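Citryl-CoA lyase (Hydrogenobacter thermophilus, PDB 6HXP) binds coenzyme A and probably cleaves citryl-CoA into acetyl-CoA and oxaloacetate, the closing step of citrate cleavage in the reductive Krebs cycle. Local coordinates at residues E16-R20 against G21-L25; D144-P147 against R148-R151; I212-V215 against P216-A220. One frame throughout, in Å; residues are numbered along the deposited sequence.

Interaction 1 of 3, residues E16-R20 against G21-L25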
loop_
_atom_site.group_PDB
_atom_site.type_symbol
_atom_site.label_atom_id
_atom_site.label_comp_id
_atom_site.label_asym_id
_atom_site.label_seq_id
_atom_site.Cartn_x
_atom_site.Cartn_y
_atom_site.Cartn_z
ATOM N N GLU A 16 -4.971 -9.938 -28.845
ATOM C CA GLU A 16 -5.198 -11.131 -28.022
ATOM C C GLU A 16 -4.035 -11.346 -27.049
ATOM O O GLU A 16 -2.885 -11.230 -27.456
ATOM C CB GLU A 16 -5.379 -12.382 -28.883
ATOM C CG GLU A 16 -6.671 -12.355 -29.668
ATOM C CD GLU A 16 -7.068 -13.685 -30.268
ATOM O OE1 GLU A 16 -6.162 -14.499 -30.570
ATOM O OE2 GLU A 16 -8.286 -13.902 -30.458
ATOM N N THR A 17 -4.342 -11.737 -25.818
ATOM C CA THR A 17 -3.364 -11.949 -24.794
ATOM C C THR A 17 -2.778 -13.351 -24.918
ATOM O O THR A 17 -3.504 -14.328 -25.044
ATOM C CB THR A 17 -4.005 -11.788 -23.415
ATOM O OG1 THR A 17 -4.678 -10.508 -23.313
ATOM C CG2 THR A 17 -3.015 -11.939 -22.290
ATOM N N TYR A 18 -1.446 -13.427 -24.856
ATOM C CA TYR A 18 -0.705 -14.679 -24.803
ATOM C C TYR A 18 0.051 -14.709 -23.497
ATOM O O TYR A 18 0.779 -13.746 -23.181
ATOM C CB TYR A 18 0.277 -14.789 -25.976
ATOM C CG TYR A 18 -0.428 -15.174 -27.252
ATOM C CD1 TYR A 18 -1.316 -14.300 -27.870
ATOM C CD2 TYR A 18 -0.325 -16.461 -27.765
ATOM C CE1 TYR A 18 -2.018 -14.676 -29.019
ATOM C CE2 TYR A 18 -1.027 -16.840 -28.897
ATOM C CZ TYR A 18 -1.899 -15.965 -29.490
ATOM O OH TYR A 18 -2.597 -16.431 -30.587
ATOM N N ILE A 19 -0.147 -15.752 -22.709
ATOM C CA ILE A 19 0.494 -15.963 -21.421
ATOM C C ILE A 19 1.590 -17.009 -21.625
ATOM O O ILE A 19 1.246 -18.163 -21.892
ATOM C CB ILE A 19 -0.517 -16.482 -20.364
ATOM C CG1 ILE A 19 -1.717 -15.540 -20.197
ATOM C CG2 ILE A 19 0.191 -16.733 -19.018
ATOM C CD1 ILE A 19 -1.461 -14.226 -19.657
ATOM N N ARG A 20 2.841 -16.647 -21.434
ATOM C CA ARG A 20 3.978 -17.583 -21.617
ATOM C C ARG A 20 3.814 -18.317 -22.953
ATOM O O ARG A 20 4.101 -19.518 -23.068
ATOM C CB ARG A 20 4.060 -18.546 -20.460
ATOM C CG ARG A 20 4.248 -17.875 -19.112
ATOM C CD ARG A 20 5.595 -17.159 -18.958
ATOM N NE ARG A 20 5.815 -16.810 -17.550
ATOM C CZ ARG A 20 6.874 -16.143 -17.089
ATOM N NH1 ARG A 20 7.823 -15.698 -17.941
ATOM N NH2 ARG A 20 6.993 -15.899 -15.786
ATOM N N GLY A 21 3.407 -17.583 -23.978
ATOM C CA GLY A 21 3.268 -18.126 -25.320
ATOM C C GLY A 21 1.960 -18.797 -25.646
ATOM O O GLY A 21 1.701 -19.071 -26.826
ATOM N N TYR A 22 1.117 -19.065 -24.652
ATOM C CA TYR A 22 -0.168 -19.707 -24.938
ATOM C C TYR A 22 -1.274 -18.679 -25.041
ATOM O O TYR A 22 -1.339 -17.766 -24.209
ATOM C CB TYR A 22 -0.530 -20.713 -23.838
ATOM C CG TYR A 22 0.395 -21.920 -23.766
ATOM C CD1 TYR A 22 0.318 -22.940 -24.705
ATOM C CD2 TYR A 22 1.349 -22.030 -22.770
ATOM C CE1 TYR A 22 1.200 -24.028 -24.667
ATOM C CE2 TYR A 22 2.215 -23.112 -22.702
ATOM C CZ TYR A 22 2.148 -24.111 -23.663
ATOM O OH TYR A 22 2.993 -25.189 -23.649
ATOM N N ARG A 23 -2.174 -18.879 -25.991
ATOM C CA ARG A 23 -3.329 -17.994 -26.172
ATOM C C ARG A 23 -4.206 -18.076 -24.921
ATOM O O ARG A 23 -4.726 -19.152 -24.587
ATOM C CB ARG A 23 -4.089 -18.437 -27.396
ATOM C CG ARG A 23 -5.248 -17.560 -27.761
ATOM C CD ARG A 23 -5.897 -18.122 -29.031
ATOM N NE ARG A 23 -7.005 -17.277 -29.464
ATOM C CZ ARG A 23 -8.278 -17.655 -29.505
ATOM N NH1 ARG A 23 -8.628 -18.879 -29.131
ATOM N NH2 ARG A 23 -9.214 -16.808 -29.909
ATOM N N LEU A 24 -4.394 -16.937 -24.243
ATOM C CA LEU A 24 -5.195 -16.935 -23.009
ATOM C C LEU A 24 -6.594 -17.492 -23.250
ATOM O O LEU A 24 -7.061 -18.282 -22.429
ATOM C CB LEU A 24 -5.236 -15.541 -22.415
ATOM C CG LEU A 24 -6.022 -15.448 -21.059
ATOM C CD1 LEU A 24 -5.560 -16.481 -20.059
ATOM C CD2 LEU A 24 -5.861 -14.073 -20.468
ATOM N N LEU A 25 -7.214 -17.185 -24.385
ATOM C CA LEU A 25 -8.547 -17.691 -24.659
ATOM C C LEU A 25 -8.597 -19.197 -24.792
ATOM O O LEU A 25 -9.660 -19.779 -24.544
ATOM C CB LEU A 25 -9.175 -16.961 -25.829
ATOM C CG LEU A 25 -9.544 -15.489 -25.374
ATOM C CD1 LEU A 25 -10.385 -14.868 -26.295
ATOM C CD2 LEU A 25 -10.237 -15.430 -23.981
HETATM O O HOH W 1 -6.135 -14.816 -25.944
HETATM O O HOH W 2 3.345 -14.739 -24.297
#
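Arg-23 grips Glu-16 side-on: NE lies 3.1 Å from Glu-16 OE1 and NH2 lies 3.1 Å from Glu-16 OE2, two nearly straight hydrogen bonds of one salt bridge. Both oxygens sit close to the guanidinium plane, but the carboxylate is turned 42° against it, and NE meets OE1 from above the carboxylate plane. The remaining nitrogen, NH1, pairs with Asp-26. At its root the same residue's CA lies over one face of the Tyr-18 ring, 3.9 Å from its centroid, a CH-pi contact, while Gly-21 O approaches the ring edge. The frame is a beta hairpin closed by a type I' turn, with Tyr-18 and Arg-23 as a non-hydrogen-bonded pair and Ile-19 and Tyr-22 as the hydrogen-bonded pair that closes the turn. Gly-21 takes backbone angles at which any side chain would jam against Arg-20 O. A leucine in place of Arg-23 would probably leave the Glu-16 and Asp-26 carboxylates without the cation that joins them. Where strand passes into helix, Leu-24 N donates to Thr-17 O (2.9 Å); with CG anti to the backbone N (chi1 -178°), Leu-24 lies alongside Thr-17, its CD2 4.0 Å from Thr-17 CG2.

Interaction 2 of 3, residues D144-P147 against R148-R151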
loop_
_atom_site.group_PDB
_atom_site.type_symbol
_atom_site.label_atom_id
_atom_site.label_comp_id
_atom_site.label_asym_id
_atom_site.label_seq_id
_atom_site.Cartn_x
_atom_site.Cartn_y
_atom_site.Cartn_z
ATOM N N ASP A 144 4.534 -32.594 18.090
ATOM C CA ASP A 144 4.652 -33.959 17.535
ATOM C C ASP A 144 4.744 -33.843 16.028
ATOM O O ASP A 144 5.690 -34.323 15.399
ATOM C CB ASP A 144 3.425 -34.812 17.955
ATOM C CG ASP A 144 3.407 -36.262 17.492
ATOM O OD1 ASP A 144 4.414 -36.713 16.904
ATOM O OD2 ASP A 144 2.368 -36.941 17.699
ATOM N N PHE A 145 3.737 -33.213 15.438
ATOM C CA PHE A 145 3.716 -32.962 13.998
ATOM C C PHE A 145 2.745 -31.853 13.721
ATOM O O PHE A 145 1.817 -31.635 14.505
ATOM C CB PHE A 145 3.322 -34.212 13.170
ATOM C CG PHE A 145 1.910 -34.719 13.383
ATOM C CD1 PHE A 145 1.614 -35.582 14.425
ATOM C CD2 PHE A 145 0.876 -34.315 12.551
ATOM C CE1 PHE A 145 0.309 -36.035 14.629
ATOM C CE2 PHE A 145 -0.415 -34.792 12.734
ATOM C CZ PHE A 145 -0.692 -35.653 13.766
ATOM N N ASP A 146 2.981 -31.135 12.621
ATOM C CA ASP A 146 2.083 -30.078 12.164
ATOM C C ASP A 146 1.072 -30.785 11.249
ATOM O O ASP A 146 1.470 -31.317 10.225
ATOM C CB ASP A 146 2.873 -28.996 11.440
ATOM C CG ASP A 146 2.039 -27.834 10.980
ATOM O OD1 ASP A 146 0.822 -28.033 10.714
ATOM O OD2 ASP A 146 2.577 -26.719 10.914
ATOM N N PRO A 147 -0.220 -30.842 11.611
ATOM C CA PRO A 147 -1.177 -31.585 10.769
ATOM C C PRO A 147 -1.281 -31.051 9.344
ATOM O O PRO A 147 -1.598 -31.785 8.426
ATOM C CB PRO A 147 -2.503 -31.481 11.507
ATOM C CG PRO A 147 -2.308 -30.597 12.612
ATOM C CD PRO A 147 -0.876 -30.263 12.799
ATOM N N ARG A 148 -0.958 -29.782 9.154
ATOM C CA ARG A 148 -1.025 -29.183 7.831
ATOM C C ARG A 148 0.119 -29.697 6.955
ATOM O O ARG A 148 -0.057 -29.958 5.759
ATOM C CB ARG A 148 -0.986 -27.669 7.948
ATOM C CG ARG A 148 -2.119 -27.104 8.813
ATOM C CD ARG A 148 -1.862 -25.697 9.292
ATOM N NE ARG A 148 -0.657 -25.614 10.118
ATOM C CZ ARG A 148 -0.133 -24.460 10.522
ATOM N NH1 ARG A 148 -0.741 -23.313 10.238
ATOM N NH2 ARG A 148 1.004 -24.444 11.203
ATOM N N THR A 149 1.290 -29.891 7.575
ATOM C CA THR A 149 2.412 -30.499 6.892
ATOM C C THR A 149 2.087 -31.964 6.580
ATOM O O THR A 149 2.333 -32.409 5.460
ATOM C CB THR A 149 3.630 -30.459 7.789
ATOM O OG1 THR A 149 3.995 -29.087 7.925
ATOM C CG2 THR A 149 4.815 -31.260 7.214
ATOM N N LYS A 150 1.555 -32.699 7.563
ATOM C CA LYS A 150 1.226 -34.114 7.375
ATOM C C LYS A 150 0.240 -34.271 6.222
ATOM O O LYS A 150 0.418 -35.153 5.397
ATOM C CB LYS A 150 0.651 -34.735 8.653
ATOM C CG LYS A 150 0.387 -36.238 8.486
ATOM C CD LYS A 150 0.044 -36.913 9.772
ATOM C CE LYS A 150 0.042 -38.421 9.615
ATOM N NZ LYS A 150 -0.964 -38.890 8.619
ATOM N N ARG A 151 -0.762 -33.412 6.132
ATOM C CA ARG A 151 -1.744 -33.537 5.064
ATOM C C ARG A 151 -1.076 -33.356 3.689
ATOM O O ARG A 151 -1.316 -34.143 2.762
ATOM C CB ARG A 151 -2.857 -32.507 5.259
ATOM C CG ARG A 151 -3.949 -32.506 4.185
ATOM C CD ARG A 151 -4.650 -33.831 4.131
ATOM N NE ARG A 151 -5.723 -33.769 3.149
ATOM C CZ ARG A 151 -6.212 -34.831 2.529
ATOM N NH1 ARG A 151 -5.751 -36.048 2.816
ATOM N NH2 ARG A 151 -7.150 -34.690 1.597
#
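Asp-146 takes three hydrogen bonds from Arg-148, two within a salt bridge. Asp-146 OD1 uses its syn lone pair to accept from Arg-148 NE at 2.9 Å. Arg-148 NH2 reaches Asp-146 OD2 at 2.8 Å from somewhat out of the carboxylate plane. The two flat groups are still nearly coplanar (22° apart). The third donor, Arg-148 N, meets Asp-146 OD1 at 2.9 Å on the anti side, tilted out of the carboxylate plane. This makes Asp-146 the N-cap of helix 147-158: its carboxylate, turned beside its own carbonyl carbon (chi1 -178°), takes up a first-turn N-H with no preceding carbonyl. Aspartate suits the place because its short, charged arm can serve backbone and guanidinium together; Val-188 N adds a weak bond to OD2. Pro-147 follows in the first turn, where its missing N-H costs nothing, and its carbonyl O accepts from Arg-151 N. The Asp-146 carbonyl receives Lys-150 N almost head-on. Thr-149 rests against Asp-146 CB and gives its OG1 to Leu-186 O, while Arg-148 packs on Leu-25 of the second subunit. Lys-150, whose NZ pairs with Asp-154, lays its aliphatic stem obliquely against the Phe-145 ring, with Lys-150 CD 3.7 Å from Phe-145 CE2.

Interaction 3 of 3, residues I212-V215 against P216-A220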
loop_
_atom_site.group_PDB
_atom_site.type_symbol
_atom_site.label_atom_id
_atom_site.label_comp_id
_atom_site.label_asym_id
_atom_site.label_seq_id
_atom_site.Cartn_x
_atom_site.Cartn_y
_atom_site.Cartn_z
ATOM N N ILE A 212 -0.660 -15.458 -3.259
ATOM C CA ILE A 212 -1.706 -15.902 -4.165
ATOM C C ILE A 212 -2.774 -16.710 -3.407
ATOM O O ILE A 212 -3.958 -16.514 -3.661
ATOM C CB ILE A 212 -1.091 -16.742 -5.295
ATOM C CG1 ILE A 212 -0.282 -15.856 -6.205
ATOM C CG2 ILE A 212 -2.184 -17.510 -6.091
ATOM C CD1 ILE A 212 0.688 -16.620 -7.147
ATOM N N GLY A 213 -2.331 -17.567 -2.523
ATOM C CA GLY A 213 -3.233 -18.419 -1.756
ATOM C C GLY A 213 -4.067 -17.653 -0.777
ATOM O O GLY A 213 -5.233 -18.000 -0.583
ATOM N N ARG A 214 -3.484 -16.674 -0.098
ATOM C CA ARG A 214 -4.182 -15.948 0.994
ATOM C C ARG A 214 -5.046 -14.784 0.534
ATOM O O ARG A 214 -5.960 -14.350 1.260
ATOM C CB ARG A 214 -3.164 -15.488 2.021
ATOM C CG ARG A 214 -3.679 -14.701 3.222
ATOM C CD ARG A 214 -4.684 -15.450 4.063
ATOM N NE ARG A 214 -4.143 -16.718 4.559
ATOM C CZ ARG A 214 -3.358 -16.880 5.623
ATOM N NH1 ARG A 214 -3.078 -15.844 6.429
ATOM N NH2 ARG A 214 -2.875 -18.084 5.918
ATOM N N VAL A 215 -4.764 -14.208 -0.650
ATOM C CA VAL A 215 -5.567 -13.067 -1.105
ATOM C C VAL A 215 -7.069 -13.375 -1.117
ATOM O O VAL A 215 -7.832 -12.482 -0.747
ATOM C CB VAL A 215 -5.028 -12.539 -2.466
ATOM C CG1 VAL A 215 -6.101 -11.807 -3.268
ATOM C CG2 VAL A 215 -3.847 -11.609 -2.207
ATOM N N PRO A 216 -7.556 -14.570 -1.482
ATOM C CA PRO A 216 -8.995 -14.807 -1.372
ATOM C C PRO A 216 -9.511 -14.602 0.055
ATOM O O PRO A 216 -10.587 -14.060 0.225
ATOM C CB PRO A 216 -9.172 -16.233 -1.845
ATOM C CG PRO A 216 -7.998 -16.459 -2.796
ATOM C CD PRO A 216 -6.867 -15.705 -2.123
ATOM N N GLY A 217 -8.764 -15.037 1.050
ATOM C CA GLY A 217 -9.146 -14.802 2.437
ATOM C C GLY A 217 -9.179 -13.310 2.747
ATOM O O GLY A 217 -10.118 -12.823 3.397
ATOM N N LEU A 218 -8.168 -12.555 2.278
ATOM C CA LEU A 218 -8.191 -11.107 2.509
ATOM C C LEU A 218 -9.412 -10.470 1.868
ATOM O O LEU A 218 -10.017 -9.560 2.438
ATOM C CB LEU A 218 -6.924 -10.443 2.024
ATOM C CG LEU A 218 -5.634 -10.872 2.745
ATOM C CD1 LEU A 218 -4.407 -10.272 2.048
ATOM C CD2 LEU A 218 -5.677 -10.502 4.212
ATOM N N VAL A 219 -9.738 -10.885 0.631
ATOM C CA VAL A 219 -10.936 -10.351 -0.011
ATOM C C VAL A 219 -12.154 -10.622 0.845
ATOM O O VAL A 219 -13.002 -9.733 1.052
ATOM C CB VAL A 219 -11.100 -10.978 -1.421
ATOM C CG1 VAL A 219 -12.484 -10.657 -1.984
ATOM C CG2 VAL A 219 -10.014 -10.470 -2.386
ATOM N N ALA A 220 -12.277 -11.877 1.339
ATOM C CA ALA A 220 -13.422 -12.190 2.195
ATOM C C ALA A 220 -13.490 -11.299 3.440
ATOM O O ALA A 220 -14.568 -10.816 3.807
ATOM C CB ALA A 220 -13.399 -13.654 2.590
#
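Val-215 and Pro-216 stand at about a right angle to each other, the valine CB 3.7 Å from Pro-216 CD, so that the branched side chain flanks the proline ring at its nitrogen end. The ring is the main bump here. It projects back over the preceding turn, and its CD presses between two carbonyls, 3.4 Å from Ile-212 O and 3.2 Å from Gly-213 O. Proline has no N-H to give Ile-212 O, and its CD takes that place. The kink also draws Gly-217 N away from Gly-213 O, which is left buried with no hydrogen-bond partner. Gly-217 brings no side chain to the next position; a CB there would sit close to Arg-214 O. Beyond the proline the regular bonding resumes: Leu-218 N donates to Arg-214 O at 3.0 Å, in the carbonyl plane, and Val-219 N to Val-215 O at 2.8 Å.

The two methyls of Val-215 spread over the following turn. CG1, roughly anti to the backbone N (chi1 155°), lies 4.2 Å from Val-219 CG2, while CG2 faces Leu-218 CD1 more loosely. Together these residues form an apolar ridge: Val-215 and Leu-218 bear on Val-92 and Val-219 on Val-88, both of helix 84-93. Arg-214 is the polar exception, its NE held by Val-61 O. Across the subunit boundary, Val-215 packs on Ile-211 and Pro-216 on Ile-37, both of the second subunit. The whole is a proline-kinked part of helix 206-228, buried here and packed against its counterpart in the second subunit, in the mainly helical citrate synthase fold.

Within one chain the three contacts are strung out in series and none touches another: the centres of interactions 1 and 2 are about 38 Å apart, while the nearest atoms of interactions 2 and 3 come within about 7 Å. The assembly brings the two far ends together, since Leu-25 of interaction 1 packs on Pro-147 of interaction 2 in a neighbouring subunit. Interaction 3 also faces the second subunit, so all three contribute to that interface. Only interaction 2 is near the ligand: the Arg-148 side chain is about 9 Å from bound coenzyme A, and Thr-149 about 8 Å from the CoA-binding residues Gly-136 and Tyr-137. Interactions 1 and 3 lie away from the known binding residues.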